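Local coordinates for restriction endonuclease PacI (Pseudomonas alcaligenes, PDB 3M7K) that cuts DNA at a rare eight-base-pair target as an HNH restriction endonuclease with a beta-beta-alpha-metal active site, at a contact of chain A with DNA. Numbering follows the deposited sequence.

A contact of chain A with DNA. Residues 17, 80, 84-88. With nucleotides of chain B.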
# COMPACT_ATOMS: atom_id res chain seq x y z
N TYR A 17 22.84 12.48 3.43
CA TYR A 17 22.65 11.03 3.57
C TYR A 17 23.77 10.34 4.35
O TYR A 17 24.88 10.85 4.40
CB TYR A 17 22.56 10.38 2.19
CG TYR A 17 21.32 10.75 1.41
CD1 TYR A 17 21.41 11.59 0.30
CD2 TYR A 17 20.06 10.25 1.77
CE1 TYR A 17 20.27 11.92 -0.44
CE2 TYR A 17 18.91 10.58 1.04
CZ TYR A 17 19.04 11.42 -0.06
OH TYR A 17 17.94 11.75 -0.80
N ASN A 80 14.32 1.68 -0.54
CA ASN A 80 13.79 2.15 -1.82
C ASN A 80 13.91 1.07 -2.93
O ASN A 80 14.47 0.01 -2.68
CB ASN A 80 14.37 3.52 -2.21
CG ASN A 80 15.86 3.50 -2.50
OD1 ASN A 80 16.44 2.50 -2.95
ND2 ASN A 80 16.49 4.66 -2.29
N TYR A 84 18.20 0.69 -1.19
CA TYR A 84 18.88 1.50 -0.17
C TYR A 84 17.96 2.02 0.91
O TYR A 84 16.77 2.25 0.66
CB TYR A 84 19.63 2.66 -0.82
CG TYR A 84 20.54 2.19 -1.93
CD1 TYR A 84 21.55 1.27 -1.67
CD2 TYR A 84 20.37 2.65 -3.23
CE1 TYR A 84 22.40 0.81 -2.69
CE2 TYR A 84 21.21 2.20 -4.27
CZ TYR A 84 22.22 1.29 -3.99
OH TYR A 84 23.03 0.85 -5.01
N HIS A 85 18.53 2.24 2.09
CA HIS A 85 17.83 2.79 3.26
C HIS A 85 17.30 4.19 2.98
O HIS A 85 18.09 5.10 2.64
CB HIS A 85 18.82 2.83 4.44
CG HIS A 85 18.27 3.46 5.69
ND1 HIS A 85 19.09 3.98 6.68
CD2 HIS A 85 17.00 3.63 6.13
CE1 HIS A 85 18.34 4.46 7.66
NE2 HIS A 85 17.07 4.28 7.34
N ILE A 86 15.98 4.37 3.10
CA ILE A 86 15.32 5.67 2.86
C ILE A 86 15.52 6.58 4.07
O ILE A 86 15.28 6.16 5.21
CB ILE A 86 13.82 5.48 2.58
CG1 ILE A 86 13.65 4.55 1.37
CG2 ILE A 86 13.09 6.84 2.43
CD1 ILE A 86 12.23 4.13 1.06
N GLN A 87 15.96 7.82 3.83
CA GLN A 87 16.41 8.70 4.89
C GLN A 87 15.77 10.08 4.81
O GLN A 87 16.07 10.98 5.60
CB GLN A 87 17.93 8.83 4.83
CG GLN A 87 18.66 7.51 5.03
CD GLN A 87 20.08 7.55 4.49
OE1 GLN A 87 20.89 8.36 4.92
NE2 GLN A 87 20.38 6.66 3.53
N CYS A 88 14.87 10.23 3.84
CA CYS A 88 14.12 11.46 3.72
C CYS A 88 12.66 11.22 3.31
O CYS A 88 12.30 10.13 2.83
CB CYS A 88 14.80 12.42 2.75
SG CYS A 88 14.73 11.89 1.05
P DA B 2 9.90 9.17 -2.26
OP1 DA B 2 9.48 8.97 -0.85
OP2 DA B 2 10.17 10.54 -2.75
O5' DA B 2 11.18 8.27 -2.61
C5' DA B 2 11.51 7.14 -1.77
C4' DA B 2 12.99 6.80 -1.88
O4' DA B 2 13.29 6.33 -3.22
C3' DA B 2 13.97 7.95 -1.66
O3' DA B 2 15.16 7.44 -0.99
C2' DA B 2 14.28 8.48 -3.06
C1' DA B 2 14.16 7.21 -3.91
N9 DA B 2 13.55 7.37 -5.24
C8 DA B 2 12.89 8.44 -5.78
N7 DA B 2 12.45 8.25 -7.01
C5 DA B 2 12.84 6.95 -7.29
C6 DA B 2 12.67 6.13 -8.42
N6 DA B 2 12.02 6.55 -9.52
N1 DA B 2 13.18 4.87 -8.38
C2 DA B 2 13.83 4.47 -7.28
N3 DA B 2 14.05 5.16 -6.14
C4 DA B 2 13.52 6.40 -6.22
P DA B 3 16.14 8.49 -0.26
OP1 DA B 3 15.89 8.44 1.20
OP2 DA B 3 16.09 9.79 -0.97
O5' DA B 3 17.54 7.84 -0.60
C5' DA B 3 18.14 6.87 0.24
C4' DA B 3 19.39 6.31 -0.43
O4' DA B 3 19.09 5.99 -1.81
C3' DA B 3 20.60 7.24 -0.52
O3' DA B 3 21.78 6.45 -0.63
C2' DA B 3 20.37 7.97 -1.84
C1' DA B 3 19.81 6.84 -2.70
N9 DA B 3 18.89 7.27 -3.76
C8 DA B 3 18.03 8.32 -3.74
N7 DA B 3 17.32 8.44 -4.84
C5 DA B 3 17.77 7.38 -5.64
C6 DA B 3 17.43 6.92 -6.94
N6 DA B 3 16.52 7.50 -7.73
N1 DA B 3 18.05 5.82 -7.41
C2 DA B 3 18.98 5.21 -6.65
N3 DA B 3 19.38 5.54 -5.42
C4 DA B 3 18.73 6.65 -4.97
O HOH W 1 9.98 8.94 1.95
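Tyr17, Gln87 and Cys88 of this HNH (beta-beta-alpha-metal) endonuclease hold the phosphate of DA3 of chain B, the latter two from a loop just ahead of strand 90-93, and illustrate how an anionic backbone can be held by neutral donors. Among the residues here the donors to the phosphate are uncharged: a phenol and peptide N-H groups. Tyr17 donates its hydroxyl OH to the phosphate oxygen OP2 of DA3 at 2.7 Å. With CG anti to its own carbonyl carbon (chi1 -68°), the ring spreads beneath the deoxyribose, whose C2' lies over the ring centre, 4.0 Å above its plane. The sugar thus packs on the face of the ring. A leucine in place of Tyr17 would probably leave OP2 without its phenolic donor and the sugar without a flat surface to rest on.

The other non-bridging oxygen, OP1 of DA3, is taken by the backbone N of Gln87 at 2.7 Å in a nearly straight bond (170° at H), with Cys88 N adding a weak one. The two N-H dipoles are likely to help stabilise the negative charge on OP1. Gln87 turns its own amide back to the loop, where NE2 bonds His85 O at 2.9 Å, while its CG lies over the imidazole face of His85.

The hydrogen bonds described here go to the DNA backbone and sugar, so this patch by itself probably contributes little to base specificity. The amide nitrogen ND2 of Asn80 reaches the ring oxygen O4' of DA3 at 3.0 Å, almost within its amide plane but bent at the hydrogen. Its OD1 accepts Tyr84 N from above the carbonyl plane, and together the two bonds probably hold the amide's rotation. Tyr84 brings CB against C4' of DA3, and CD2 comes 3.8 Å from N3 of this unpaired adenine. Ile86 lays CG1 along the sugar of base-paired DA2, and a water links Cys88 O to phosphate oxygen OP1 of DA2.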